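Local coordinates for protein squalene synthase HpnC (Alicyclobacillus acidocaldarius subsp. acidocaldarius, PDB 4HD1) that probably catalyses a step of squalene biosynthesis, acting as a transferase on isoprenoid diphosphates, at residues S24-F29 with S46-C51; N113-R118 with C132-D137. All coordinates share one frame; numbering follows the deposited sequence.

Interaction 1 of 2, residues S24-F29 with S46-C51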
loop_
_atom_site.group_PDB
_atom_site.type_symbol
_atom_site.label_atom_id
_atom_site.label_comp_id
_atom_site.label_asym_id
_atom_site.label_seq_id
_atom_site.Cartn_x
_atom_site.Cartn_y
_atom_site.Cartn_z
ATOM N N SER A 24 -16.769 -2.200 2.864
ATOM C CA SER A 24 -16.809 -2.655 4.253
ATOM C C SER A 24 -15.419 -2.741 4.892
ATOM O O SER A 24 -15.280 -2.533 6.095
ATOM C CB SER A 24 -17.524 -4.000 4.374
ATOM O OG SER A 24 -16.643 -5.072 4.084
ATOM N N HIS A 25 -14.401 -3.050 4.092
ATOM C CA HIS A 25 -13.030 -3.201 4.601
ATOM C C HIS A 25 -12.278 -1.899 4.716
ATOM O O HIS A 25 -11.540 -1.696 5.679
ATOM C CB HIS A 25 -12.241 -4.202 3.757
ATOM C CG HIS A 25 -10.869 -4.529 4.311
ATOM N ND1 HIS A 25 -10.687 -5.373 5.343
ATOM C CD2 HIS A 25 -9.599 -4.101 3.925
ATOM C CE1 HIS A 25 -9.370 -5.475 5.612
ATOM N NE2 HIS A 25 -8.706 -4.698 4.744
ATOM N N TYR A 26 -12.444 -1.009 3.741
ATOM C CA TYR A 26 -11.724 0.267 3.735
ATOM C C TYR A 26 -12.653 1.421 4.105
ATOM O O TYR A 26 -13.457 1.872 3.285
ATOM C CB TYR A 26 -11.056 0.521 2.372
ATOM C CG TYR A 26 -10.041 -0.532 1.952
ATOM C CD1 TYR A 26 -8.691 -0.407 2.297
ATOM C CD2 TYR A 26 -10.430 -1.647 1.204
ATOM C CE1 TYR A 26 -7.762 -1.366 1.913
ATOM C CE2 TYR A 26 -9.510 -2.609 0.814
ATOM C CZ TYR A 26 -8.180 -2.466 1.173
ATOM O OH TYR A 26 -7.262 -3.420 0.791
ATOM N N GLU A 27 -12.533 1.895 5.344
ATOM C CA GLU A 27 -13.419 2.931 5.881
ATOM C C GLU A 27 -13.368 4.243 5.102
ATOM O O GLU A 27 -14.364 4.957 5.022
ATOM C CB GLU A 27 -13.151 3.185 7.374
ATOM C CG GLU A 27 -11.694 3.425 7.759
ATOM C CD GLU A 27 -10.992 2.168 8.257
ATOM O OE1 GLU A 27 -10.886 1.187 7.489
ATOM O OE2 GLU A 27 -10.531 2.166 9.419
ATOM N N ASN A 28 -12.217 4.546 4.519
ATOM C CA ASN A 28 -12.028 5.817 3.841
ATOM C C ASN A 28 -12.105 5.753 2.322
ATOM O O ASN A 28 -11.606 6.651 1.643
ATOM C CB ASN A 28 -10.701 6.435 4.272
ATOM C CG ASN A 28 -10.777 7.061 5.644
ATOM O OD1 ASN A 28 -11.536 8.006 5.861
ATOM N ND2 ASN A 28 -9.992 6.538 6.581
ATOM N N PHE A 29 -12.749 4.718 1.787
ATOM C CA PHE A 29 -12.681 4.479 0.350
ATOM C C PHE A 29 -13.285 5.580 -0.518
ATOM O O PHE A 29 -12.838 5.791 -1.646
ATOM C CB PHE A 29 -13.232 3.113 -0.044
ATOM C CG PHE A 29 -12.728 2.643 -1.373
ATOM C CD1 PHE A 29 -13.532 2.717 -2.503
ATOM C CD2 PHE A 29 -11.428 2.171 -1.505
ATOM C CE1 PHE A 29 -13.054 2.304 -3.737
ATOM C CE2 PHE A 29 -10.947 1.755 -2.734
ATOM C CZ PHE A 29 -11.761 1.819 -3.852
ATOM N N SER A 46 -12.279 -4.048 -7.771
ATOM C CA SER A 46 -11.708 -5.390 -7.935
ATOM C C SER A 46 -10.257 -5.483 -7.443
ATOM O O SER A 46 -9.855 -6.500 -6.873
ATOM C CB SER A 46 -11.824 -5.882 -9.377
ATOM O OG SER A 46 -11.111 -5.039 -10.259
ATOM N N VAL A 47 -9.477 -4.423 -7.655
ATOM C CA VAL A 47 -8.093 -4.403 -7.184
ATOM C C VAL A 47 -8.054 -4.333 -5.661
ATOM O O VAL A 47 -7.282 -5.052 -5.016
ATOM C CB VAL A 47 -7.286 -3.260 -7.817
ATOM C CG1 VAL A 47 -5.950 -3.087 -7.112
ATOM C CG2 VAL A 47 -7.074 -3.544 -9.297
ATOM N N TYR A 48 -8.908 -3.490 -5.089
ATOM C CA TYR A 48 -8.978 -3.377 -3.638
ATOM C C TYR A 48 -9.545 -4.617 -2.954
ATOM O O TYR A 48 -9.047 -4.995 -1.885
ATOM C CB TYR A 48 -9.677 -2.087 -3.213
ATOM C CG TYR A 48 -8.712 -0.925 -3.180
ATOM C CD1 TYR A 48 -8.007 -0.612 -2.015
ATOM C CD2 TYR A 48 -8.464 -0.159 -4.322
ATOM C CE1 TYR A 48 -7.106 0.445 -1.982
ATOM C CE2 TYR A 48 -7.564 0.904 -4.299
ATOM C CZ TYR A 48 -6.894 1.201 -3.127
ATOM O OH TYR A 48 -6.001 2.245 -3.092
ATOM N N ALA A 49 -10.543 -5.266 -3.561
ATOM C CA ALA A 49 -11.021 -6.556 -3.046
ATOM C C ALA A 49 -9.877 -7.567 -3.046
ATOM O O ALA A 49 -9.707 -8.303 -2.084
ATOM C CB ALA A 49 -12.213 -7.085 -3.837
ATOM N N PHE A 50 -9.066 -7.581 -4.102
ATOM C CA PHE A 50 -7.878 -8.433 -4.114
ATOM C C PHE A 50 -6.945 -8.153 -2.921
ATOM O O PHE A 50 -6.478 -9.090 -2.274
ATOM C CB PHE A 50 -7.117 -8.321 -5.442
ATOM C CG PHE A 50 -5.767 -8.990 -5.413
ATOM C CD1 PHE A 50 -5.630 -10.337 -5.753
ATOM C CD2 PHE A 50 -4.635 -8.282 -5.013
ATOM C CE1 PHE A 50 -4.393 -10.958 -5.711
ATOM C CE2 PHE A 50 -3.396 -8.899 -4.962
ATOM C CZ PHE A 50 -3.275 -10.238 -5.312
ATOM N N CYS A 51 -6.674 -6.879 -2.638
ATOM C CA CYS A 51 -5.814 -6.502 -1.505
ATOM C C CYS A 51 -6.432 -6.886 -0.156
ATOM O O CYS A 51 -5.724 -7.318 0.750
ATOM C CB CYS A 51 -5.494 -5.006 -1.518
ATOM S SG CYS A 51 -4.598 -4.446 -2.980
#
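An aromatic cluster of Tyr26, Phe29 and Tyr48 joins the turn that follows helix 12-25 to helix 41-56, with the ring of Tyr48 in the middle of two edge-to-face (T-shaped) pairs. Tyr48 presents its CD1 edge to one face of Tyr26, CD1 lying 3.7 Å from Tyr26 CZ. These two ring planes stand at 88°. The opposite face of the Tyr26 ring carries CD2 of the preceding His25, so the phenol is held between two edges. On the Tyr48 ring the roles reverse: it offers a face, and Phe29 points its edge there, the planes at 73°. A chi1 of -159° turns the Phe29 ring away from its own backbone N and carries CE2 over that face, 3.5 Å from Tyr48 CD2. Farther out, Tyr26 OH rests 3.3 Å from Cys51 CB. With Tyr48 replaced by the small side chain of an alanine, the face of Tyr26 and the edge of Phe29 would probably lose their shared partner, and a gap is likely to open between turn and helix. His25 NE2 is hydrogen-bonded to Asp55, which with Asp56 begins the first aspartate-rich motif; in relatives its acidic residues bind magnesium and the diphosphate, so the cluster probably borders the active site. Around it, Thr22 of helix 12-25 touches Phe29 and Tyr48, and Val139 of helix 137-146 also meets Tyr48.

Interaction 2 of 2, residues N113-R118 with C132-D137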
loop_
_atom_site.group_PDB
_atom_site.type_symbol
_atom_site.label_atom_id
_atom_site.label_comp_id
_atom_site.label_asym_id
_atom_site.label_seq_id
_atom_site.Cartn_x
_atom_site.Cartn_y
_atom_site.Cartn_z
ATOM N N ASN A 113 2.888 -10.064 2.346
ATOM C CA ASN A 113 2.372 -10.812 3.484
ATOM C C ASN A 113 3.404 -11.826 4.014
ATOM O O ASN A 113 3.577 -11.957 5.228
ATOM C CB ASN A 113 1.055 -11.495 3.093
ATOM C CG ASN A 113 0.339 -12.124 4.273
ATOM O OD1 ASN A 113 0.821 -13.086 4.877
ATOM N ND2 ASN A 113 -0.836 -11.596 4.592
ATOM N N ARG A 114 4.097 -12.519 3.109
ATOM C CA ARG A 114 5.168 -13.448 3.497
ATOM C C ARG A 114 6.346 -12.711 4.133
ATOM O O ARG A 114 6.974 -13.233 5.054
ATOM C CB ARG A 114 5.665 -14.271 2.306
ATOM C CG ARG A 114 4.595 -15.089 1.603
ATOM C CD ARG A 114 5.200 -15.984 0.530
ATOM N NE ARG A 114 4.174 -16.684 -0.243
ATOM C CZ ARG A 114 3.841 -16.390 -1.500
ATOM N NH1 ARG A 114 4.454 -15.406 -2.156
ATOM N NH2 ARG A 114 2.892 -17.087 -2.109
ATOM N N ARG A 115 6.642 -11.505 3.639
ATOM C CA ARG A 115 7.717 -10.674 4.196
ATOM C C ARG A 115 7.379 -10.245 5.618
ATOM O O ARG A 115 8.245 -10.239 6.489
ATOM C CB ARG A 115 7.983 -9.429 3.338
ATOM C CG ARG A 115 8.120 -9.692 1.850
ATOM C CD ARG A 115 9.470 -10.267 1.484
ATOM N NE ARG A 115 10.405 -9.192 1.172
ATOM C CZ ARG A 115 11.298 -9.246 0.192
ATOM N NH1 ARG A 115 11.377 -10.319 -0.584
ATOM N NH2 ARG A 115 12.104 -8.223 -0.016
ATOM N N ASP A 116 6.113 -9.897 5.841
ATOM C CA ASP A 116 5.633 -9.497 7.161
ATOM C C ASP A 116 5.679 -10.659 8.158
ATOM O O ASP A 116 5.880 -10.436 9.347
ATOM C CB ASP A 116 4.214 -8.932 7.061
ATOM C CG ASP A 116 4.032 -7.627 7.836
ATOM O OD1 ASP A 116 4.947 -6.770 7.843
ATOM O OD2 ASP A 116 2.946 -7.443 8.421
ATOM N N GLN A 117 5.500 -11.891 7.675
ATOM C CA GLN A 117 5.585 -13.087 8.524
ATOM C C GLN A 117 6.982 -13.268 9.101
ATOM O O GLN A 117 7.137 -13.633 10.268
ATOM C CB GLN A 117 5.226 -14.353 7.740
ATOM C CG GLN A 117 3.738 -14.620 7.577
ATOM C CD GLN A 117 3.447 -15.715 6.557
ATOM O OE1 GLN A 117 3.919 -16.847 6.682
ATOM N NE2 GLN A 117 2.661 -15.377 5.539
ATOM N N ARG A 118 7.992 -13.010 8.273
ATOM C CA ARG A 118 9.369 -13.348 8.605
ATOM C C ARG A 118 10.196 -12.219 9.230
ATOM O O ARG A 118 11.313 -12.455 9.702
ATOM C CB ARG A 118 10.086 -13.949 7.384
ATOM C CG ARG A 118 10.212 -13.037 6.177
ATOM C CD ARG A 118 11.106 -13.664 5.115
ATOM N NE ARG A 118 10.449 -14.768 4.409
ATOM C CZ ARG A 118 9.985 -14.702 3.160
ATOM N NH1 ARG A 118 9.405 -15.763 2.614
ATOM N NH2 ARG A 118 10.103 -13.584 2.451
ATOM N N CYS A 132 8.820 -2.026 1.418
ATOM C CA CYS A 132 7.903 -1.109 0.732
ATOM C C CYS A 132 7.685 -1.444 -0.740
ATOM O O CYS A 132 6.598 -1.207 -1.270
ATOM C CB CYS A 132 8.377 0.334 0.878
ATOM S SG CYS A 132 8.245 0.942 2.569
ATOM N N ARG A 133 8.708 -2.004 -1.388
ATOM C CA ARG A 133 8.597 -2.450 -2.782
ATOM C C ARG A 133 7.555 -3.561 -2.977
ATOM O O ARG A 133 7.156 -3.851 -4.110
ATOM C CB ARG A 133 9.957 -2.896 -3.323
ATOM C CG ARG A 133 10.915 -1.744 -3.605
ATOM C CD ARG A 133 12.319 -2.225 -3.946
ATOM N NE ARG A 133 12.340 -3.043 -5.159
ATOM C CZ ARG A 133 12.413 -4.372 -5.179
ATOM N NH1 ARG A 133 12.486 -5.061 -4.045
ATOM N NH2 ARG A 133 12.418 -5.016 -6.339
ATOM N N TYR A 134 7.113 -4.168 -1.874
ATOM C CA TYR A 134 6.135 -5.257 -1.924
ATOM C C TYR A 134 4.808 -4.850 -1.312
ATOM O O TYR A 134 3.755 -5.248 -1.800
ATOM C CB TYR A 134 6.679 -6.531 -1.247
ATOM C CG TYR A 134 7.885 -7.092 -1.967
ATOM C CD1 TYR A 134 7.742 -8.067 -2.957
ATOM C CD2 TYR A 134 9.168 -6.617 -1.688
ATOM C CE1 TYR A 134 8.845 -8.561 -3.639
ATOM C CE2 TYR A 134 10.275 -7.105 -2.361
ATOM C CZ TYR A 134 10.109 -8.076 -3.331
ATOM O OH TYR A 134 11.211 -8.556 -3.992
ATOM N N SER A 135 4.864 -4.051 -0.252
ATOM C CA SER A 135 3.663 -3.676 0.483
ATOM C C SER A 135 2.994 -2.410 -0.040
ATOM O O SER A 135 1.782 -2.274 0.069
ATOM C CB SER A 135 3.979 -3.508 1.968
ATOM O OG SER A 135 5.100 -2.664 2.150
ATOM N N ALA A 136 3.771 -1.487 -0.602
ATOM C CA ALA A 136 3.244 -0.161 -0.938
ATOM C C ALA A 136 3.265 0.121 -2.426
ATOM O O ALA A 136 2.217 0.410 -3.014
ATOM C CB ALA A 136 3.997 0.924 -0.178
ATOM N N ASP A 137 4.453 0.034 -3.029
ATOM C CA ASP A 137 4.642 0.292 -4.469
ATOM C C ASP A 137 3.636 -0.401 -5.406
ATOM O O ASP A 137 3.181 0.220 -6.366
ATOM C CB ASP A 137 6.059 -0.082 -4.922
ATOM C CG ASP A 137 7.143 0.757 -4.260
ATOM O OD1 ASP A 137 6.821 1.633 -3.414
ATOM O OD2 ASP A 137 8.331 0.527 -4.600
#
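Between 113-118 and 132-137, the last turns of helices 104-118 and 125-135, the nearest CA atoms are those of Arg115 and Tyr134, 8.3 Å apart, and no hydrogen bond crosses. One side chain from each helix makes the contact, an off-centre cation-pi pair. The guanidinium of Arg115 lies over one face of the Tyr134 ring, its CZ 4.0 Å from the ring centroid and 32° off the ring normal. The two planes are tilted by 38°, so this is not a parallel stack: NH2 dips closest, 3.2 Å from Tyr134 CE2, while NH1 stays 3.8 Å from Tyr134 CZ. Bends at chi2 (-78°) and chi3 fold the arginine chain back and bring its flat end over the ring. The main polar partner of Arg115 is Asp130, one turn before Tyr134, which takes a salt bridge from NH2 and another from Arg133 NH1; its carboxylate probably offsets the charge of both arginines. Within helix 104-118, Gln117 NE2 donates to Asn113 OD1 at 3.0 Å, in the carbonyl plane, and that oxygen is also bound by Arg65. Tyr134 rests against Arg108, Glu111 and Ala112 as well. The arrangement is a cation-pi contact between two successive helices of the all-helical fold characteristic of squalene/phytoene synthases.

Overall arrangement
Interaction 1 closes before interaction 2 opens along the chain, and each joins parts of the chain separated by fewer than twenty residues. Their centres lie about 18 Å apart and their nearest atoms about 7 Å apart, so the two do not touch. Interaction 1 joins the turn after helix 12-25 to helix 41-56, interaction 2 joins helix 104-118 to helix 125-135; none of these is shared. Helix 137-146, entered directly from the end of segment 132-137, links them indirectly, because its side chains pack on Val47 and Tyr48. A partly buried aromatic cluster and a surface cation-pi pair thus fasten different parts of one helical domain of the squalene/phytoene synthase family.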